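Local coordinates for putative uncharacterized protein (Chaetomium thermophilum, PDB 4XRI) that probably carries protein cargo into the nucleus as a flexible importin-beta transport receptor and probably binds a small GTPase, at residues Cys167-Asp171 and Thr172-Asn176; Thr238-Asp242 and Ser243-Gln247; Met280-Asp284 and Glu285-Lys289; Glu331-Pro334 and Val335-Leu339. The protein carries 2 engineered substitutions. All coordinates share one frame; numbering follows the deposited sequence.

In the fold
All four contacts are local and follow one another in series along an all-helical HEAT-repeat chain, without crossing. Interaction 1 closes the short turn from helix 153-168 into helix 172-178. Interaction 2 does the same between helices 224-238 and 243-260, and interaction 3 between helices 265-280 and 285-310. In each of these three an aspartate caps the incoming helix. Interaction 4 closes no loop, being a run of consecutive turns within helix 324-340. Interaction 1 stands apart, its centre about 29 Å from that of interaction 2. The others form a connected row: Ser243 meets Asp284 between interactions 2 and 3, and Met280 packs on Val335 and Leu336 between interactions 3 and 4.

Interaction 1. Residues Cys167-Asp171 and Thr172-Asn176; sequences CETQD and TDLRN
Asp171 O takes the backbone N-H of Arg175 at 2.9 Å in an almost straight bond (172°), the opening turn of helix 172-178. The backbone here makes the tight helix-to-helix turn of a HEAT-repeat solenoid: helix 153-168 runs out, Thr169 and Gln170 swing the chain round, and Asp171, still extended, sits as N-cap before Thr172 adopts helical angles. Gln170 fits the centre of an inverse gamma turn, although the carbonyl of Thr169 that would close it is crowded in the model.

The cap is an example of a side chain standing in for a missing turn of helix. With CG of Asp171 anti to its own N (chi1 -177°), the carboxylate folds over the first helical residues and Asp171 OD2 accepts from Leu174 N at 3.2 Å. The donor meets the anti side of that oxygen, 23° out of the carboxylate plane. Leu174 crosses Thr169 at about a right angle, its CD2 lying 3.6 Å from Thr169 CB and almost as near CG2. The hydroxyl of Thr169 is held by Phe165 O in the helix before, and Leu174 also packs on Leu132.

Arg175 bends twice along its chain and reaches back over the end of helix 153-168, where NH2 forms a salt bridge with Glu215 and the side chain rests on Phe216. Its NH1 approaches Thr169 O too closely to be trusted, which makes the exact guanidinium position doubtful. As modelled, Cys167 O stands over the centre of one guanidinium face, 3.2 Å from Arg175 CZ.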
loop_
_atom_site.group_PDB
_atom_site.type_symbol
_atom_site.label_atom_id
_atom_site.label_comp_id
_atom_site.label_asym_id
_atom_site.label_seq_id
_atom_site.Cartn_x
_atom_site.Cartn_y
_atom_site.Cartn_z
ATOM N N CYS A 167 6.511 -13.462 24.465
ATOM C CA CYS A 167 7.432 -12.334 24.361
ATOM C C CYS A 167 7.235 -11.510 23.089
ATOM O O CYS A 167 7.561 -10.326 23.061
ATOM C CB CYS A 167 8.880 -12.824 24.435
ATOM S SG CYS A 167 9.427 -13.262 26.101
ATOM N N GLU A 168 6.702 -12.128 22.038
ATOM C CA GLU A 168 6.526 -11.420 20.773
ATOM C C GLU A 168 5.273 -10.553 20.793
ATOM O O GLU A 168 5.138 -9.629 19.990
ATOM C CB GLU A 168 6.457 -12.399 19.596
ATOM C CG GLU A 168 5.128 -13.108 19.436
ATOM C CD GLU A 168 5.048 -13.924 18.155
ATOM O OE1 GLU A 168 4.174 -14.814 18.068
ATOM O OE2 GLU A 168 5.853 -13.673 17.233
ATOM N N THR A 169 4.363 -10.862 21.711
ATOM C CA THR A 169 3.104 -10.135 21.818
ATOM C C THR A 169 3.348 -8.659 22.091
ATOM O O THR A 169 3.801 -8.277 23.167
ATOM C CB THR A 169 2.205 -10.709 22.925
ATOM O OG1 THR A 169 1.909 -12.082 22.640
ATOM C CG2 THR A 169 0.904 -9.922 23.014
ATOM N N GLN A 170 3.035 -7.838 21.096
ATOM C CA GLN A 170 3.276 -6.405 21.163
ATOM C C GLN A 170 2.216 -5.710 22.013
ATOM O O GLN A 170 1.352 -5.003 21.498
ATOM C CB GLN A 170 3.312 -5.821 19.751
ATOM C CG GLN A 170 3.815 -6.818 18.717
ATOM C CD GLN A 170 3.881 -6.240 17.321
ATOM O OE1 GLN A 170 2.900 -6.270 16.577
ATOM N NE2 GLN A 170 5.044 -5.716 16.953
ATOM N N ASP A 171 2.294 -5.931 23.321
ATOM C CA ASP A 171 1.363 -5.340 24.272
ATOM C C ASP A 171 2.139 -4.774 25.457
ATOM O O ASP A 171 2.884 -5.494 26.118
ATOM C CB ASP A 171 0.334 -6.378 24.734
ATOM C CG ASP A 171 -0.700 -5.796 25.677
ATOM O OD1 ASP A 171 -1.619 -5.099 25.198
ATOM O OD2 ASP A 171 -0.599 -6.045 26.896
ATOM N N THR A 172 1.961 -3.479 25.711
ATOM C CA THR A 172 2.749 -2.758 26.708
ATOM C C THR A 172 2.652 -3.361 28.107
ATOM O O THR A 172 3.663 -3.535 28.790
ATOM C CB THR A 172 2.323 -1.276 26.779
ATOM O OG1 THR A 172 2.601 -0.640 25.526
ATOM C CG2 THR A 172 3.074 -0.549 27.884
ATOM N N ASP A 173 1.434 -3.680 28.532
ATOM C CA ASP A 173 1.216 -4.205 29.873
ATOM C C ASP A 173 1.829 -5.594 30.047
ATOM O O ASP A 173 2.410 -5.896 31.090
ATOM C CB ASP A 173 -0.279 -4.239 30.192
ATOM C CG ASP A 173 -0.920 -2.866 30.100
ATOM O OD1 ASP A 173 -0.172 -1.866 30.033
ATOM O OD2 ASP A 173 -2.165 -2.784 30.093
ATOM N N LEU A 174 1.696 -6.434 29.028
ATOM C CA LEU A 174 2.282 -7.769 29.073
ATOM C C LEU A 174 3.806 -7.693 29.116
ATOM O O LEU A 174 4.445 -8.371 29.922
ATOM C CB LEU A 174 1.829 -8.597 27.873
ATOM C CG LEU A 174 2.409 -10.007 27.764
ATOM C CD1 LEU A 174 2.092 -10.819 29.010
ATOM C CD2 LEU A 174 1.879 -10.704 26.526
ATOM N N ARG A 175 4.374 -6.866 28.240
ATOM C CA ARG A 175 5.814 -6.619 28.221
ATOM C C ARG A 175 6.310 -6.202 29.600
ATOM O O ARG A 175 7.276 -6.760 30.119
ATOM C CB ARG A 175 6.167 -5.540 27.191
ATOM C CG ARG A 175 6.153 -6.008 25.747
ATOM C CD ARG A 175 7.227 -7.059 25.480
ATOM N NE ARG A 175 7.827 -6.905 24.156
ATOM C CZ ARG A 175 7.209 -7.193 23.015
ATOM N NH1 ARG A 175 5.967 -7.650 23.022
ATOM N NH2 ARG A 175 7.833 -7.019 21.861
ATOM N N ASN A 176 5.627 -5.223 30.187
ATOM C CA ASN A 176 5.983 -4.695 31.497
ATOM C C ASN A 176 5.888 -5.756 32.587
ATOM O O ASN A 176 6.689 -5.767 33.519
ATOM C CB ASN A 176 5.088 -3.507 31.851
ATOM C CG ASN A 176 5.454 -2.880 33.180
ATOM O OD1 ASN A 176 6.632 -2.705 33.495
ATOM N ND2 ASN A 176 4.442 -2.541 33.972
#

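Interaction 2. Residues Thr238-Asp242 and Ser243-Gln247; sequences TQAQD and SRIQQ. With SO4 (sulfate ion), chain D.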
loop_
_atom_site.group_PDB
_atom_site.type_symbol
_atom_site.label_atom_id
_atom_site.label_comp_id
_atom_site.label_asym_id
_atom_site.label_seq_id
_atom_site.Cartn_x
_atom_site.Cartn_y
_atom_site.Cartn_z
ATOM N N THR A 238 24.105 -19.904 12.529
ATOM C CA THR A 238 24.040 -19.752 11.075
ATOM C C THR A 238 24.939 -20.763 10.369
ATOM O O THR A 238 24.733 -21.082 9.197
ATOM C CB THR A 238 24.445 -18.333 10.618
ATOM O OG1 THR A 238 25.794 -18.063 11.019
ATOM C CG2 THR A 238 23.519 -17.287 11.206
ATOM N N GLN A 239 25.938 -21.265 11.086
ATOM C CA GLN A 239 26.858 -22.240 10.517
ATOM C C GLN A 239 26.633 -23.627 11.105
ATOM O O GLN A 239 27.528 -24.474 11.090
ATOM C CB GLN A 239 28.304 -21.800 10.731
ATOM C CG GLN A 239 28.776 -20.779 9.716
ATOM C CD GLN A 239 30.242 -20.440 9.866
ATOM O OE1 GLN A 239 30.639 -19.750 10.804
ATOM N NE2 GLN A 239 31.060 -20.929 8.939
ATOM N N ALA A 240 25.432 -23.853 11.623
ATOM C CA ALA A 240 25.060 -25.169 12.119
ATOM C C ALA A 240 24.866 -26.131 10.953
ATOM O O ALA A 240 24.454 -25.729 9.865
ATOM C CB ALA A 240 23.800 -25.085 12.962
ATOM N N GLN A 241 25.168 -27.403 11.186
ATOM C CA GLN A 241 25.075 -28.413 10.140
ATOM C C GLN A 241 23.622 -28.639 9.729
ATOM O O GLN A 241 23.327 -28.906 8.564
ATOM C CB GLN A 241 25.709 -29.722 10.616
ATOM C CG GLN A 241 26.274 -30.591 9.508
ATOM C CD GLN A 241 27.351 -31.532 10.013
ATOM O OE1 GLN A 241 27.834 -31.390 11.138
ATOM N NE2 GLN A 241 27.735 -32.496 9.185
ATOM N N ASP A 242 22.719 -28.507 10.694
ATOM C CA ASP A 242 21.295 -28.708 10.457
ATOM C C ASP A 242 20.681 -27.529 9.704
ATOM O O ASP A 242 20.827 -26.376 10.109
ATOM C CB ASP A 242 20.566 -28.924 11.785
ATOM C CG ASP A 242 19.090 -29.203 11.601
ATOM O OD1 ASP A 242 18.719 -30.386 11.463
ATOM O OD2 ASP A 242 18.300 -28.236 11.597
ATOM N N SER A 243 19.990 -27.833 8.610
ATOM C CA SER A 243 19.392 -26.816 7.751
ATOM C C SER A 243 18.348 -25.963 8.464
ATOM O O SER A 243 18.308 -24.744 8.288
ATOM C CB SER A 243 18.758 -27.474 6.524
ATOM O OG SER A 243 17.791 -26.623 5.933
ATOM N N ARG A 244 17.498 -26.609 9.257
ATOM C CA ARG A 244 16.445 -25.909 9.986
ATOM C C ARG A 244 17.021 -24.875 10.947
ATOM O O ARG A 244 16.510 -23.760 11.046
ATOM C CB ARG A 244 15.568 -26.908 10.747
ATOM C CG ARG A 244 14.580 -27.649 9.865
ATOM C CD ARG A 244 13.427 -26.744 9.473
ATOM N NE ARG A 244 12.858 -27.111 8.180
ATOM C CZ ARG A 244 11.787 -26.534 7.646
ATOM N NH1 ARG A 244 11.341 -26.930 6.461
ATOM N NH2 ARG A 244 11.159 -25.565 8.298
ATOM N N ILE A 245 18.085 -25.252 11.650
ATOM C CA ILE A 245 18.735 -24.355 12.601
ATOM C C ILE A 245 19.304 -23.133 11.886
ATOM O O ILE A 245 19.160 -22.003 12.359
ATOM C CB ILE A 245 19.858 -25.071 13.372
ATOM C CG1 ILE A 245 19.302 -26.289 14.111
ATOM C CG2 ILE A 245 20.536 -24.118 14.344
ATOM C CD1 ILE A 245 20.323 -26.986 14.985
ATOM N N GLN A 246 19.946 -23.375 10.746
ATOM C CA GLN A 246 20.448 -22.304 9.890
ATOM C C GLN A 246 19.341 -21.324 9.528
ATOM O O GLN A 246 19.506 -20.110 9.657
ATOM C CB GLN A 246 21.062 -22.874 8.607
ATOM C CG GLN A 246 22.516 -23.284 8.722
ATOM C CD GLN A 246 23.200 -23.354 7.368
ATOM O OE1 GLN A 246 22.799 -24.121 6.495
ATOM N NE2 GLN A 246 24.230 -22.538 7.183
ATOM N N GLN A 247 18.218 -21.869 9.072
ATOM C CA GLN A 247 17.064 -21.069 8.675
ATOM C C GLN A 247 16.562 -20.185 9.809
ATOM O O GLN A 247 16.309 -18.998 9.613
ATOM C CB GLN A 247 15.928 -21.972 8.187
ATOM C CG GLN A 247 16.234 -22.712 6.903
ATOM C CD GLN A 247 15.110 -23.638 6.486
ATOM O OE1 GLN A 247 13.942 -23.249 6.478
ATOM N NE2 GLN A 247 15.456 -24.875 6.148
HETATM S S SO4 D . 26.893 -27.543 15.098
HETATM O O1 SO4 D . 25.624 -28.245 15.251
HETATM O O2 SO4 D . 26.706 -26.127 15.400
HETATM O O3 SO4 D . 27.880 -28.110 16.011
HETATM O O4 SO4 D . 27.362 -27.696 13.725
#
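Gln246 reaches from the first turn of helix 243-260 to Thr238, where the preceding helix gives way to the loop: Gln246 NE2 donates to Thr238 O over a short 2.5 Å, nearly straight at 169° and with the acceptor in the amide plane. That bond spans the loop that links two helices of the HEAT-repeat array. Gln246 CG touches both Thr238 O and Ala240 O, the latter 3.3 Å away, so this side of the turn is closely packed. Ala240 CB adds an apolar contact of 3.7 Å with Ile245 CG2, while Arg203 and Asn200 of helix 200-212 cover Ile245 from outside the loop.

Asp242 is the N-cap. Its carboxylate turns inward because CG is anti to the backbone N (chi1 -177°), and Asp242 OD2 offers its anti lone pair to Ile245 N at 3.0 Å. Gln246 N closes the first backbone turn on Asp242 O at 3.2 Å. Gln247 packs on helix 285-310 and its NE2 donates to Ser243 OG at 2.9 Å; that hydroxyl also pairs with Asp284.

The other side is looser. Gln239 and Gln241 point away from the helix, and Arg244 leads its guanidinium outward. A sulfate ion, probably from the crystallisation liquor, receives only a weak bond from Gln241 N to O4, 3.4 Å long, and is also held by Arg203.

Taken together, the chemistry pairs amide with carbonyl and carboxylate with backbone N-H. The negative cap would be expected to suit the positive end of the helix dipole, and the Gln246 amide ties the new helix to the carbonyl of Thr238.

Interaction 3. Residues Met280-Asp284 and Glu285-Lys289; sequences MKSDD and EDVAK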
loop_
_atom_site.group_PDB
_atom_site.type_symbol
_atom_site.label_atom_id
_atom_site.label_comp_id
_atom_site.label_asym_id
_atom_site.label_seq_id
_atom_site.Cartn_x
_atom_site.Cartn_y
_atom_site.Cartn_z
ATOM N N MET A 280 24.113 -17.176 1.239
ATOM C CA MET A 280 23.566 -16.939 -0.093
ATOM C C MET A 280 23.991 -18.016 -1.084
ATOM O O MET A 280 23.289 -18.287 -2.058
ATOM C CB MET A 280 23.998 -15.566 -0.611
ATOM C CG MET A 280 23.363 -14.396 0.115
ATOM S SD MET A 280 23.885 -12.810 -0.555
ATOM C CE MET A 280 23.372 -12.991 -2.258
ATOM N N LYS A 281 25.140 -18.630 -0.828
ATOM C CA LYS A 281 25.691 -19.630 -1.734
ATOM C C LYS A 281 25.341 -21.049 -1.293
ATOM O O LYS A 281 25.867 -22.023 -1.831
ATOM C CB LYS A 281 27.210 -19.470 -1.835
ATOM C CG LYS A 281 27.649 -18.089 -2.292
ATOM C CD LYS A 281 29.162 -17.963 -2.298
ATOM C CE LYS A 281 29.784 -18.906 -3.312
ATOM N NZ LYS A 281 29.422 -18.538 -4.708
ATOM N N SER A 282 24.448 -21.159 -0.315
ATOM C CA SER A 282 24.070 -22.455 0.240
ATOM C C SER A 282 23.328 -23.332 -0.763
ATOM O O SER A 282 22.634 -22.835 -1.649
ATOM C CB SER A 282 23.208 -22.264 1.486
ATOM O OG SER A 282 22.706 -23.503 1.955
ATOM N N ASP A 283 23.479 -24.643 -0.609
ATOM C CA ASP A 283 22.794 -25.606 -1.465
ATOM C C ASP A 283 21.324 -25.717 -1.084
ATOM O O ASP A 283 20.501 -26.185 -1.870
ATOM C CB ASP A 283 23.472 -26.977 -1.382
ATOM C CG ASP A 283 24.895 -26.952 -1.906
ATOM O OD1 ASP A 283 25.175 -26.155 -2.827
ATOM O OD2 ASP A 283 25.732 -27.728 -1.398
ATOM N N ASP A 284 21.004 -25.291 0.133
ATOM C CA ASP A 284 19.627 -25.265 0.604
ATOM C C ASP A 284 18.974 -23.954 0.187
ATOM O O ASP A 284 19.396 -22.880 0.616
ATOM C CB ASP A 284 19.574 -25.440 2.123
ATOM C CG ASP A 284 18.155 -25.519 2.654
ATOM O OD1 ASP A 284 17.478 -24.473 2.717
ATOM O OD2 ASP A 284 17.718 -26.629 3.023
ATOM N N GLU A 285 17.945 -24.043 -0.649
ATOM C CA GLU A 285 17.324 -22.852 -1.217
ATOM C C GLU A 285 16.696 -21.953 -0.153
ATOM O O GLU A 285 16.658 -20.731 -0.309
ATOM C CB GLU A 285 16.267 -23.240 -2.255
ATOM C CG GLU A 285 15.591 -22.047 -2.918
ATOM C CD GLU A 285 14.931 -22.395 -4.236
ATOM O OE1 GLU A 285 15.060 -23.556 -4.678
ATOM O OE2 GLU A 285 14.290 -21.504 -4.832
ATOM N N ASP A 286 16.230 -22.552 0.937
ATOM C CA ASP A 286 15.539 -21.789 1.972
ATOM C C ASP A 286 16.473 -20.878 2.773
ATOM O O ASP A 286 16.100 -19.753 3.102
ATOM C CB ASP A 286 14.792 -22.730 2.920
ATOM C CG ASP A 286 13.597 -23.391 2.260
ATOM O OD1 ASP A 286 12.643 -22.668 1.911
ATOM O OD2 ASP A 286 13.608 -24.629 2.095
ATOM N N VAL A 287 17.679 -21.343 3.091
ATOM C CA VAL A 287 18.616 -20.489 3.819
ATOM C C VAL A 287 19.246 -19.499 2.846
ATOM O O VAL A 287 19.622 -18.390 3.231
ATOM C CB VAL A 287 19.719 -21.298 4.549
ATOM C CG1 VAL A 287 19.424 -22.778 4.504
ATOM C CG2 VAL A 287 21.105 -20.998 3.987
ATOM N N ALA A 288 19.343 -19.902 1.582
ATOM C CA ALA A 288 19.834 -19.016 0.537
ATOM C C ALA A 288 18.888 -17.831 0.392
ATOM O O ALA A 288 19.324 -16.685 0.280
ATOM C CB ALA A 288 19.974 -19.756 -0.786
ATOM N N LYS A 289 17.589 -18.121 0.405
ATOM C CA LYS A 289 16.554 -17.089 0.358
ATOM C C LYS A 289 16.679 -16.106 1.512
ATOM O O LYS A 289 16.562 -14.894 1.329
ATOM C CB LYS A 289 15.160 -17.716 0.390
ATOM C CG LYS A 289 14.689 -18.336 -0.911
ATOM C CD LYS A 289 13.254 -18.813 -0.757
ATOM C CE LYS A 289 12.796 -19.632 -1.941
ATOM N NZ LYS A 289 11.391 -20.086 -1.756
#
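Asp284 and Val287 cross at about a right angle at the start of helix 285-310, where Asp284 is the N-cap of a helix in the HEAT-repeat array. Its CG stands anti to the backbone N (chi1 -176°), which carries OD1 over the backbone N-H groups of the first turn. Val287 N donates to Asp284 OD1 at 3.2 Å, on the anti side and 17° out of the carboxylate plane; Asp286 N lies closer to Asp284 OD1, at 2.9 Å, but the bond is bent and weak. One oxygen thus serves two donors, while OD2 turns to the hydroxyl of Ser243, at the start of helix 243-260.

Val287 is unusual in its torsion. Val287 CG1 nearly eclipses the backbone N (chi1 -9°), probably at some cost in strain, and lies 3.1 Å from Asp284 OD1. The other branch, Val287 CG2, comes 3.5 Å from Ser282 CB. The hydroxymethyl group of Ser282 is itself fixed in an ST turn, since Ser282 OG accepts from Asp284 N at 3.1 Å, which ties the backbone of the capping residue to Ser282.

Asp286 OD2 lies 3.9 Å from Asp284 OD1, a like-charge approach that the N-H groups and the helix end would probably offset. The end of Met280 packs on Val332, Val335 and Leu336 of helix 324-340, while Met280 O lies 3.8 Å from Ala288 CB.

Interaction 4. Residues Glu331-Pro334 and Val335-Leu339; sequences EVVP and VLLQL
Val332 and Leu336 lie side by side and point the same way, as do Val333 and Leu337 one residue on, a worked example of how an i to i+4 spacing sets side chains next to each other along a helix. In the first pair Val332 CG1 approaches Leu336 CD1 to 4.1 Å; in the second Val333 CG1 and Leu337 CD1 are closer, at 3.8 Å. Both valines hold CG1 anti to the backbone N (chi1 175° and 172°), whereas both leucines set CG beside theirs, which brings a leucine CD1 alongside the valine branch.

The backbone is helical but kinked where neither Glu331 N nor Pro334 N bonds to the turn before; the proline has no N-H to give. Val332 O receives Leu336 N at 3.0 Å and a weak second bond from Val335 N. Leu337 N bonds Val333 O at 3.0 Å, straighter at 168°, and Gln338 N bonds Pro334 O at 3.1 Å. Val335 CG2 lies 3.3 Å from Glu331 O.

In the HEAT-repeat array the two rows share helix 354-369, Leu336 meeting Cys361 and Leu337 meeting Leu362, but otherwise differ: Val332 and Leu336 also pack on Trp295 and Val292 of helix 285-310, Val333 and Leu337 on helix 374-384.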
loop_
_atom_site.group_PDB
_atom_site.type_symbol
_atom_site.label_atom_id
_atom_site.label_comp_id
_atom_site.label_asym_id
_atom_site.label_seq_id
_atom_site.Cartn_x
_atom_site.Cartn_y
_atom_site.Cartn_z
ATOM N N GLU A 331 31.452 -8.495 -3.212
ATOM C CA GLU A 331 31.256 -9.868 -2.765
ATOM C C GLU A 331 29.825 -10.347 -3.000
ATOM O O GLU A 331 29.602 -11.474 -3.446
ATOM C CB GLU A 331 31.613 -10.003 -1.282
ATOM C CG GLU A 331 33.003 -9.498 -0.920
ATOM C CD GLU A 331 34.120 -10.381 -1.450
ATOM O OE1 GLU A 331 33.832 -11.491 -1.949
ATOM O OE2 GLU A 331 35.292 -9.960 -1.363
ATOM N N VAL A 332 28.859 -9.482 -2.709
ATOM C CA VAL A 332 27.451 -9.866 -2.717
ATOM C C VAL A 332 26.811 -9.804 -4.106
ATOM O O VAL A 332 26.066 -10.706 -4.492
ATOM C CB VAL A 332 26.642 -8.978 -1.750
ATOM C CG1 VAL A 332 25.155 -9.291 -1.840
ATOM C CG2 VAL A 332 27.142 -9.165 -0.323
ATOM N N VAL A 333 27.095 -8.742 -4.853
ATOM C CA VAL A 333 26.474 -8.551 -6.165
ATOM C C VAL A 333 26.812 -9.670 -7.167
ATOM O O VAL A 333 25.914 -10.162 -7.852
ATOM C CB VAL A 333 26.856 -7.181 -6.779
ATOM C CG1 VAL A 333 26.361 -7.076 -8.214
ATOM C CG2 VAL A 333 26.291 -6.041 -5.938
ATOM N N PRO A 334 28.098 -10.076 -7.268
ATOM C CA PRO A 334 28.349 -11.216 -8.160
ATOM C C PRO A 334 27.569 -12.479 -7.783
ATOM O O PRO A 334 27.211 -13.256 -8.668
ATOM C CB PRO A 334 29.857 -11.447 -8.009
ATOM C CG PRO A 334 30.401 -10.116 -7.684
ATOM C CD PRO A 334 29.361 -9.474 -6.800
ATOM N N VAL A 335 27.302 -12.675 -6.496
ATOM C CA VAL A 335 26.529 -13.830 -6.050
ATOM C C VAL A 335 25.070 -13.696 -6.475
ATOM O O VAL A 335 24.452 -14.666 -6.920
ATOM C CB VAL A 335 26.605 -14.009 -4.519
ATOM C CG1 VAL A 335 25.640 -15.088 -4.059
ATOM C CG2 VAL A 335 28.025 -14.353 -4.097
ATOM N N LEU A 336 24.532 -12.488 -6.339
ATOM C CA LEU A 336 23.164 -12.201 -6.758
ATOM C C LEU A 336 22.973 -12.471 -8.245
ATOM O O LEU A 336 21.988 -13.083 -8.655
ATOM C CB LEU A 336 22.798 -10.749 -6.442
ATOM C CG LEU A 336 22.515 -10.428 -4.976
ATOM C CD1 LEU A 336 22.324 -8.934 -4.800
ATOM C CD2 LEU A 336 21.289 -11.192 -4.507
ATOM N N LEU A 337 23.927 -12.003 -9.043
ATOM C CA LEU A 337 23.911 -12.212 -10.486
ATOM C C LEU A 337 23.942 -13.694 -10.827
ATOM O O LEU A 337 23.274 -14.145 -11.758
ATOM C CB LEU A 337 25.095 -11.492 -11.135
ATOM C CG LEU A 337 25.074 -9.975 -10.937
ATOM C CD1 LEU A 337 26.396 -9.341 -11.321
ATOM C CD2 LEU A 337 23.938 -9.368 -11.738
ATOM N N GLN A 338 24.726 -14.446 -10.062
ATOM C CA GLN A 338 24.817 -15.890 -10.231
ATOM C C GLN A 338 23.471 -16.549 -9.934
ATOM O O GLN A 338 23.075 -17.514 -10.592
ATOM C CB GLN A 338 25.907 -16.463 -9.322
ATOM C CG GLN A 338 26.553 -17.729 -9.843
ATOM C CD GLN A 338 27.637 -18.246 -8.917
ATOM O OE1 GLN A 338 27.692 -17.878 -7.743
ATOM N NE2 GLN A 338 28.511 -19.098 -9.443
ATOM N N LEU A 339 22.768 -16.011 -8.941
ATOM C CA LEU A 339 21.470 -16.543 -8.542
ATOM C C LEU A 339 20.387 -16.232 -9.567
ATOM O O LEU A 339 19.354 -16.899 -9.608
ATOM C CB LEU A 339 21.064 -15.990 -7.175
ATOM C CG LEU A 339 21.848 -16.525 -5.976
ATOM C CD1 LEU A 339 21.390 -15.847 -4.696
ATOM C CD2 LEU A 339 21.693 -18.038 -5.873
#